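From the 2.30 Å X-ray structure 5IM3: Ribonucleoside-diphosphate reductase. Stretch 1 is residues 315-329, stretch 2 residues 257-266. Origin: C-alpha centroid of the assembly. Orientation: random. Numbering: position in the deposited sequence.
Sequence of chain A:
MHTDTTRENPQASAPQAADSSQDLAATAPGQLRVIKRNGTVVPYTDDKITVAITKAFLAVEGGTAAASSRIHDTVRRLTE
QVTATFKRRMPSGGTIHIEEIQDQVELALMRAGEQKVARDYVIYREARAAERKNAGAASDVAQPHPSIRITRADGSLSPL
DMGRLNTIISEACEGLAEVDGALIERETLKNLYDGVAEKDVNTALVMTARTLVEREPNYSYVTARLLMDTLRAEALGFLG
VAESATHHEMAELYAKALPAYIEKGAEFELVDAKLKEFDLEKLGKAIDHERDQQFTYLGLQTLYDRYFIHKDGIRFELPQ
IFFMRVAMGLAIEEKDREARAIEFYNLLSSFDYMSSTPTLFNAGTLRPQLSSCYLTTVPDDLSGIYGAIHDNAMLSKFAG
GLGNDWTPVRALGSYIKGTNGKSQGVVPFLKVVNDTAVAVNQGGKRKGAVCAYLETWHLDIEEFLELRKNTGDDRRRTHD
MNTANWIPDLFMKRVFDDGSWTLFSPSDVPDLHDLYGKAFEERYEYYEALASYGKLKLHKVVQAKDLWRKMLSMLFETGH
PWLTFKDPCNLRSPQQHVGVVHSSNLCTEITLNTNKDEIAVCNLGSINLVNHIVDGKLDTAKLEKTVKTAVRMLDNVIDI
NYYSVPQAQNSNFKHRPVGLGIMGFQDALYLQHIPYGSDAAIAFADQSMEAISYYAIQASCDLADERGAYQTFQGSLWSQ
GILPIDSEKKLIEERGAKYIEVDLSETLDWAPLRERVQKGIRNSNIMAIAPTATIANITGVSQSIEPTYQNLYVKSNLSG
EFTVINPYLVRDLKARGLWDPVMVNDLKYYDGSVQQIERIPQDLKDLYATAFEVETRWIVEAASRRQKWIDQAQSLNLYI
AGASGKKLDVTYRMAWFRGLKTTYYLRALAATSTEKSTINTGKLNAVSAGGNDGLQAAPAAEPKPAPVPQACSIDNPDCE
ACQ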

ATOM      1  N   ARG A 315     -38.612 -41.116 -13.659  1.00 73.08           N
ATOM      2  CA  ARG A 315     -37.819 -41.396 -14.849  1.00 70.22           C
ATOM      3  C   ARG A 315     -38.203 -42.765 -15.395  1.00 69.64           C
ATOM      4  O   ARG A 315     -38.033 -43.781 -14.711  1.00 71.14           O
ATOM      5  CB  ARG A 315     -36.327 -41.351 -14.529  1.00 70.50           C
ATOM      6  CG  ARG A 315     -35.696 -39.968 -14.614  1.00 70.50           C
ATOM      7  CD  ARG A 315     -36.238 -39.025 -13.556  1.00 72.21           C
ATOM      8  NE  ARG A 315     -35.447 -37.799 -13.472  1.00 73.23           N
ATOM      9  CZ  ARG A 315     -35.838 -36.693 -12.845  1.00 75.26           C
ATOM     10  NH1 ARG A 315     -37.022 -36.646 -12.247  1.00 76.33           N
ATOM     11  NH2 ARG A 315     -35.045 -35.628 -12.823  1.00 74.56           N
ATOM     12  N   PHE A 316     -38.723 -42.798 -16.623  1.00 64.08           N
ATOM     13  CA  PHE A 316     -39.058 -44.059 -17.275  1.00 63.82           C
ATOM     14  C   PHE A 316     -38.246 -44.277 -18.548  1.00 61.69           C
ATOM     15  O   PHE A 316     -38.662 -45.047 -19.419  1.00 63.51           O
ATOM     16  CB  PHE A 316     -40.560 -44.139 -17.563  1.00 64.40           C
ATOM     17  CG  PHE A 316     -41.057 -43.123 -18.554  1.00 64.60           C
ATOM     18  CD1 PHE A 316     -41.377 -41.836 -18.151  1.00 64.62           C
ATOM     19  CD2 PHE A 316     -41.226 -43.463 -19.887  1.00 64.38           C
ATOM     20  CE1 PHE A 316     -41.842 -40.905 -19.062  1.00 63.74           C
ATOM     21  CE2 PHE A 316     -41.691 -42.538 -20.802  1.00 64.36           C
ATOM     22  CZ  PHE A 316     -42.000 -41.257 -20.389  1.00 64.00           C
ATOM     23  N   GLU A 317     -37.085 -43.632 -18.663  1.00 62.06           N
ATOM     24  CA  GLU A 317     -36.168 -43.832 -19.781  1.00 61.41           C
ATOM     25  C   GLU A 317     -34.859 -44.395 -19.238  1.00 60.35           C
ATOM     26  O   GLU A 317     -34.148 -43.713 -18.492  1.00 57.73           O
ATOM     27  CB  GLU A 317     -35.930 -42.525 -20.535  1.00 60.00           C
ATOM     28  CG  GLU A 317     -35.102 -42.681 -21.800  1.00 61.54           C
ATOM     29  CD  GLU A 317     -34.993 -41.391 -22.590  1.00 62.40           C
ATOM     30  OE1 GLU A 317     -34.845 -40.316 -21.966  1.00 62.34           O
ATOM     31  OE2 GLU A 317     -35.061 -41.452 -23.837  1.00 60.53           O
ATOM     32  N   LEU A 318     -34.543 -45.635 -19.615  1.00 59.20           N
ATOM     33  CA  LEU A 318     -33.317 -46.284 -19.174  1.00 59.56           C
ATOM     34  C   LEU A 318     -32.138 -45.879 -20.056  1.00 57.98           C
ATOM     35  O   LEU A 318     -32.324 -45.443 -21.195  1.00 61.37           O
ATOM     36  CB  LEU A 318     -33.493 -47.800 -19.185  1.00 60.78           C
ATOM     37  CG  LEU A 318     -34.306 -48.351 -18.009  1.00 61.58           C
ATOM     38  CD1 LEU A 318     -34.711 -49.797 -18.236  1.00 61.51           C
ATOM     39  CD2 LEU A 318     -33.512 -48.221 -16.713  1.00 61.63           C
ATOM     40  N   PRO A 319     -30.907 -46.026 -19.557  1.00 54.52           N
ATOM     41  CA  PRO A 319     -29.763 -45.422 -20.268  1.00 53.74           C
ATOM     42  C   PRO A 319     -29.612 -45.876 -21.712  1.00 53.81           C
ATOM     43  O   PRO A 319     -29.422 -45.035 -22.599  1.00 52.38           O
ATOM     44  CB  PRO A 319     -28.564 -45.840 -19.403  1.00 55.91           C
ATOM     45  CG  PRO A 319     -29.132 -46.071 -18.051  1.00 57.77           C
ATOM     46  CD  PRO A 319     -30.493 -46.659 -18.292  1.00 56.65           C
ATOM     47  N   GLN A 320     -29.671 -47.181 -21.980  1.00 55.64           N
ATOM     48  CA  GLN A 320     -29.502 -47.641 -23.355  1.00 56.76           C
ATOM     49  C   GLN A 320     -30.676 -47.234 -24.232  1.00 55.23           C
ATOM     50  O   GLN A 320     -30.508 -47.044 -25.441  1.00 54.57           O
ATOM     51  CB  GLN A 320     -29.315 -49.159 -23.392  1.00 55.86           C
ATOM     52  CG  GLN A 320     -28.094 -49.649 -22.633  1.00 57.33           C
ATOM     53  CD  GLN A 320     -26.818 -48.935 -23.053  1.00 58.12           C
ATOM     54  OE1 GLN A 320     -26.429 -48.972 -24.220  1.00 57.54           O
ATOM     55  NE2 GLN A 320     -26.172 -48.266 -22.103  1.00 57.18           N
ATOM     56  N   ILE A 321     -31.868 -47.099 -23.648  1.00 55.25           N
ATOM     57  CA  ILE A 321     -33.006 -46.601 -24.409  1.00 54.90           C
ATOM     58  C   ILE A 321     -32.859 -45.105 -24.653  1.00 53.07           C
ATOM     59  O   ILE A 321     -33.284 -44.595 -25.696  1.00 52.24           O
ATOM     60  CB  ILE A 321     -34.317 -46.954 -23.677  1.00 57.27           C
ATOM     61  CG1 ILE A 321     -34.640 -48.440 -23.895  1.00 59.00           C
ATOM     62  CG2 ILE A 321     -35.473 -46.068 -24.143  1.00 55.65           C
ATOM     63  CD1 ILE A 321     -35.849 -48.947 -23.125  1.00 59.91           C
ATOM     64  N   PHE A 322     -32.253 -44.382 -23.710  1.00 49.80           N
ATOM     65  CA  PHE A 322     -31.929 -42.979 -23.943  1.00 50.90           C
ATOM     66  C   PHE A 322     -31.041 -42.825 -25.171  1.00 49.84           C
ATOM     67  O   PHE A 322     -31.342 -42.036 -26.074  1.00 49.20           O
ATOM     68  CB  PHE A 322     -31.251 -42.385 -22.705  1.00 52.41           C
ATOM     69  CG  PHE A 322     -30.563 -41.070 -22.959  1.00 49.47           C
ATOM     70  CD1 PHE A 322     -31.293 -39.899 -23.086  1.00 49.67           C
ATOM     71  CD2 PHE A 322     -29.184 -41.009 -23.066  1.00 50.15           C
ATOM     72  CE1 PHE A 322     -30.656 -38.690 -23.316  1.00 48.87           C
ATOM     73  CE2 PHE A 322     -28.541 -39.805 -23.294  1.00 47.99           C
ATOM     74  CZ  PHE A 322     -29.278 -38.644 -23.418  1.00 48.16           C
ATOM     75  N   PHE A 323     -29.943 -43.582 -25.227  1.00 52.52           N
ATOM     76  CA  PHE A 323     -29.057 -43.500 -26.382  1.00 52.86           C
ATOM     77  C   PHE A 323     -29.771 -43.922 -27.656  1.00 51.95           C
ATOM     78  O   PHE A 323     -29.497 -43.375 -28.731  1.00 50.69           O
ATOM     79  CB  PHE A 323     -27.812 -44.365 -26.159  1.00 52.97           C
ATOM     80  CG  PHE A 323     -26.847 -43.799 -25.153  1.00 55.36           C
ATOM     81  CD1 PHE A 323     -26.506 -42.456 -25.173  1.00 53.60           C
ATOM     82  CD2 PHE A 323     -26.277 -44.615 -24.186  1.00 56.98           C
ATOM     83  CE1 PHE A 323     -25.621 -41.934 -24.250  1.00 53.12           C
ATOM     84  CE2 PHE A 323     -25.388 -44.097 -23.260  1.00 55.94           C
ATOM     85  CZ  PHE A 323     -25.062 -42.750 -23.294  1.00 56.54           C
ATOM     86  N   MET A 324     -30.691 -44.881 -27.557  1.00 49.36           N
ATOM     87  CA  MET A 324     -31.427 -45.320 -28.735  1.00 53.34           C
ATOM     88  C   MET A 324     -32.415 -44.253 -29.195  1.00 51.53           C
ATOM     89  O   MET A 324     -32.632 -44.083 -30.400  1.00 52.64           O
ATOM     90  CB  MET A 324     -32.144 -46.642 -28.439  1.00 54.26           C
ATOM     91  CG  MET A 324     -32.903 -47.234 -29.619  1.00 56.59           C
ATOM     92  SD  MET A 324     -31.853 -47.602 -31.042  1.00 58.90           S
ATOM     93  CE  MET A 324     -30.975 -49.049 -30.451  1.00 58.79           C
ATOM     94  N   ARG A 325     -33.019 -43.516 -28.255  1.00 52.34           N
ATOM     95  CA  ARG A 325     -33.904 -42.420 -28.644  1.00 53.11           C
ATOM     96  C   ARG A 325     -33.144 -41.356 -29.419  1.00 52.19           C
ATOM     97  O   ARG A 325     -33.625 -40.852 -30.439  1.00 55.66           O
ATOM     98  CB  ARG A 325     -34.568 -41.783 -27.422  1.00 53.28           C
ATOM     99  CG  ARG A 325     -34.968 -40.318 -27.688  1.00 54.76           C
ATOM    100  CD  ARG A 325     -35.833 -39.720 -26.611  1.00 53.58           C
ATOM    101  NE  ARG A 325     -35.100 -39.436 -25.379  1.00 54.16           N
ATOM    102  CZ  ARG A 325     -34.367 -38.347 -25.162  1.00 54.69           C
ATOM    103  NH1 ARG A 325     -34.230 -37.416 -26.100  1.00 55.91           N
ATOM    104  NH2 ARG A 325     -33.758 -38.189 -23.997  1.00 55.51           N
ATOM    105  N   VAL A 326     -31.971 -40.967 -28.921  1.00 52.70           N
ATOM    106  CA  VAL A 326     -31.192 -39.936 -29.600  1.00 52.09           C
ATOM    107  C   VAL A 326     -30.801 -40.418 -30.989  1.00 51.52           C
ATOM    108  O   VAL A 326     -30.907 -39.678 -31.976  1.00 50.44           O
ATOM    109  CB  VAL A 326     -29.956 -39.555 -28.761  1.00 48.96           C
ATOM    110  CG1 VAL A 326     -29.167 -38.440 -29.441  1.00 49.95           C
ATOM    111  CG2 VAL A 326     -30.375 -39.135 -27.363  1.00 47.47           C
ATOM    112  N   ALA A 327     -30.361 -41.674 -31.085  1.00 49.18           N
ATOM    113  CA  ALA A 327     -29.996 -42.245 -32.374  1.00 50.68           C
ATOM    114  C   ALA A 327     -31.185 -42.241 -33.325  1.00 49.68           C
ATOM    115  O   ALA A 327     -31.058 -41.859 -34.493  1.00 50.27           O
ATOM    116  CB  ALA A 327     -29.464 -43.664 -32.178  1.00 51.42           C
ATOM    117  N   MET A 328     -32.353 -42.665 -32.836  1.00 52.31           N
ATOM    118  CA  MET A 328     -33.553 -42.664 -33.668  1.00 53.85           C
ATOM    119  C   MET A 328     -33.907 -41.249 -34.106  1.00 52.68           C
ATOM    120  O   MET A 328     -34.174 -40.998 -35.287  1.00 51.82           O
ATOM    121  CB  MET A 328     -34.720 -43.298 -32.906  1.00 55.26           C
ATOM    122  CG  MET A 328     -34.597 -44.810 -32.687  1.00 56.52           C
ATOM    123  SD  MET A 328     -35.755 -45.449 -31.453  1.00 55.23           S
ATOM    124  CE  MET A 328     -37.299 -45.393 -32.354  1.00 56.05           C
ATOM    125  N   GLY A 329     -33.907 -40.304 -33.163  1.00 51.83           N
ATOM    126  CA  GLY A 329     -34.228 -38.928 -33.501  1.00 51.49           C
ATOM    127  C   GLY A 329     -33.315 -38.355 -34.564  1.00 50.98           C
ATOM    128  O   GLY A 329     -33.749 -37.549 -35.391  1.00 54.01           O
TER
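Stretch 2 257-266: ALPAYIEKGA

Stretch 2 is helical from A257 to A266, part of a helix that begins earlier in the chain and runs on beyond it. It packs against the segment of stretch 1 that enters the helix 319-329 and against one side of that helix as far as M328. The two axes approach to 10.8 Å and cross at -61°, with the N-to-C directions diverging by the same angle. The CA atoms of L258 and I321 lie 6.5 Å apart, and the CA atoms of Y261 and E317 7.1 Å.

A257 points toward stretch 1, and its small side chain leaves room for the end of I321: A257 CB lies 3.9 Å from I321 CD1. The same methyl reaches the backbone of the next residue, with I321 CD1 3.7 Å from L258 N. L258 leaves its helix sideways, yet its branched, apolar side chain still covers stretch 1, L258 CD1 lying 4.5 Å from M324 CG. P259 points away from the partner. Lacking an amide hydrogen, it cannot bond to the turn before, and the helix is kinked here. A260 is out of reach; Y261 N donates to A257 O at 2.7 Å.

Y261 is the centre of the interface and has the largest area covered by the other stretch. Its CA-to-CB bond points toward stretch 1, and a t rotamer at chi1 lays the ring against I321 and F316. I321 CG2 sits over one face, 3.8 Å from the Y261 ring centroid, a CH-pi contact, while F316 O approaches the ring edge, 3.3 Å from Y261 CD1. The F316 ring meets the tyrosine obliquely, planes at 45°, with F316 CD2 3.6 Å from Y261 CD1. At the far end, Y261 OH donates a weak hydrogen bond to E317 OE2 at 2.5 Å. E317 OE2 also accepts from R325 NE at 2.5 Å, in a salt bridge within stretch 1, so the tyrosine hydroxyl joins a buried charged pair. A tyrosine suits this place because it combines a flat apolar ring with a polar tip.

I262 starts sideways, but its end comes nearer, bringing I262 CD1 to 4.3 Å from M328 CE. E263 is exposed and out of reach, and K264 begins toward stretch 1 but its end leads away, as suits charged groups. G265 N lies 4.3 Å from F316 CE2; a CB on G265 would point sideways and, at its ideal position, be crowded by Y261 O at 3.0 Å.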

ATOM      1  N   ALA A 257     -38.842 -53.400 -23.174  1.00 71.11           N
ATOM      2  CA  ALA A 257     -39.117 -52.075 -22.631  1.00 68.56           C
ATOM      3  C   ALA A 257     -39.135 -50.995 -23.706  1.00 66.84           C
ATOM      4  O   ALA A 257     -39.883 -50.019 -23.580  1.00 65.39           O
ATOM      5  CB  ALA A 257     -38.083 -51.725 -21.562  1.00 68.31           C
ATOM      6  N   LEU A 258     -38.328 -51.144 -24.761  1.00 65.56           N
ATOM      7  CA  LEU A 258     -38.266 -50.116 -25.800  1.00 64.44           C
ATOM      8  C   LEU A 258     -39.633 -49.819 -26.404  1.00 63.21           C
ATOM      9  O   LEU A 258     -40.057 -48.650 -26.384  1.00 62.16           O
ATOM     10  CB  LEU A 258     -37.250 -50.532 -26.867  1.00 65.80           C
ATOM     11  CG  LEU A 258     -37.243 -49.680 -28.141  1.00 65.76           C
ATOM     12  CD1 LEU A 258     -36.902 -48.225 -27.830  1.00 64.73           C
ATOM     13  CD2 LEU A 258     -36.278 -50.251 -29.162  1.00 67.50           C
ATOM     14  N   PRO A 259     -40.365 -50.794 -26.953  1.00 59.11           N
ATOM     15  CA  PRO A 259     -41.687 -50.462 -27.509  1.00 60.07           C
ATOM     16  C   PRO A 259     -42.647 -49.922 -26.468  1.00 61.78           C
ATOM     17  O   PRO A 259     -43.456 -49.041 -26.783  1.00 61.38           O
ATOM     18  CB  PRO A 259     -42.168 -51.797 -28.099  1.00 62.76           C
ATOM     19  CG  PRO A 259     -41.426 -52.834 -27.352  1.00 61.18           C
ATOM     20  CD  PRO A 259     -40.074 -52.234 -27.063  1.00 61.28           C
ATOM     21  N   ALA A 260     -42.577 -50.417 -25.230  1.00 69.76           N
ATOM     22  CA  ALA A 260     -43.396 -49.849 -24.164  1.00 71.62           C
ATOM     23  C   ALA A 260     -43.006 -48.405 -23.890  1.00 70.89           C
ATOM     24  O   ALA A 260     -43.862 -47.570 -23.575  1.00 73.05           O
ATOM     25  CB  ALA A 260     -43.263 -50.684 -22.891  1.00 72.22           C
ATOM     26  N   TYR A 261     -41.714 -48.090 -24.005  1.00 66.73           N
ATOM     27  CA  TYR A 261     -41.258 -46.729 -23.752  1.00 64.20           C
ATOM     28  C   TYR A 261     -41.760 -45.778 -24.831  1.00 63.32           C
ATOM     29  O   TYR A 261     -42.266 -44.691 -24.529  1.00 63.99           O
ATOM     30  CB  TYR A 261     -39.732 -46.697 -23.672  1.00 63.04           C
ATOM     31  CG  TYR A 261     -39.152 -45.306 -23.764  1.00 59.69           C
ATOM     32  CD1 TYR A 261     -39.098 -44.481 -22.651  1.00 59.99           C
ATOM     33  CD2 TYR A 261     -38.659 -44.820 -24.966  1.00 60.00           C
ATOM     34  CE1 TYR A 261     -38.571 -43.205 -22.733  1.00 60.84           C
ATOM     35  CE2 TYR A 261     -38.132 -43.546 -25.060  1.00 59.12           C
ATOM     36  CZ  TYR A 261     -38.089 -42.744 -23.940  1.00 59.72           C
ATOM     37  OH  TYR A 261     -37.562 -41.478 -24.028  1.00 59.55           O
ATOM     38  N   ILE A 262     -41.635 -46.176 -26.099  1.00 66.05           N
ATOM     39  CA  ILE A 262     -42.058 -45.310 -27.196  1.00 66.72           C
ATOM     40  C   ILE A 262     -43.559 -45.061 -27.136  1.00 69.19           C
ATOM     41  O   ILE A 262     -44.027 -43.947 -27.398  1.00 68.68           O
ATOM     42  CB  ILE A 262     -41.644 -45.922 -28.548  1.00 66.82           C
ATOM     43  CG1 ILE A 262     -40.116 -46.026 -28.639  1.00 64.52           C
ATOM     44  CG2 ILE A 262     -42.206 -45.099 -29.707  1.00 67.17           C
ATOM     45  CD1 ILE A 262     -39.397 -44.690 -28.639  1.00 62.98           C
ATOM     46  N   GLU A 263     -44.338 -46.090 -26.803  1.00 73.18           N
ATOM     47  CA  GLU A 263     -45.789 -45.934 -26.773  1.00 77.55           C
ATOM     48  C   GLU A 263     -46.210 -44.945 -25.694  1.00 76.88           C
ATOM     49  O   GLU A 263     -47.022 -44.046 -25.943  1.00 77.65           O
ATOM     50  CB  GLU A 263     -46.462 -47.291 -26.559  1.00 81.92           C
ATOM     51  CG  GLU A 263     -47.971 -47.266 -26.768  1.00 86.05           C
ATOM     52  CD  GLU A 263     -48.588 -48.654 -26.792  1.00 91.51           C
ATOM     53  OE1 GLU A 263     -47.857 -49.645 -26.565  1.00 91.03           O
ATOM     54  OE2 GLU A 263     -49.809 -48.756 -27.045  1.00 94.47           O
ATOM     55  N   LYS A 264     -45.661 -45.088 -24.484  1.00 73.62           N
ATOM     56  CA  LYS A 264     -45.984 -44.138 -23.423  1.00 74.18           C
ATOM     57  C   LYS A 264     -45.353 -42.777 -23.678  1.00 70.41           C
ATOM     58  O   LYS A 264     -45.939 -41.748 -23.321  1.00 68.81           O
ATOM     59  CB  LYS A 264     -45.536 -44.682 -22.063  1.00 75.71           C
ATOM     60  CG  LYS A 264     -46.444 -45.759 -21.477  1.00 80.62           C
ATOM     61  CD  LYS A 264     -47.872 -45.254 -21.272  1.00 84.81           C
ATOM     62  CE  LYS A 264     -48.731 -46.263 -20.525  1.00 88.40           C
ATOM     63  NZ  LYS A 264     -48.336 -46.380 -19.094  1.00 89.52           N
ATOM     64  N   GLY A 265     -44.172 -42.749 -24.298  1.00 63.54           N
ATOM     65  CA  GLY A 265     -43.533 -41.475 -24.589  1.00 61.42           C
ATOM     66  C   GLY A 265     -44.352 -40.623 -25.539  1.00 61.70           C
ATOM     67  O   GLY A 265     -44.533 -39.422 -25.321  1.00 61.01           O
ATOM     68  N   ALA A 266     -44.864 -41.237 -26.607  1.00 67.56           N
ATOM     69  CA  ALA A 266     -45.697 -40.500 -27.549  1.00 68.27           C
ATOM     70  C   ALA A 266     -47.069 -40.198 -26.962  1.00 70.51           C
ATOM     71  O   ALA A 266     -47.650 -39.147 -27.256  1.00 70.07           O
ATOM     72  CB  ALA A 266     -45.839 -41.286 -28.850  1.00 68.50           C
TER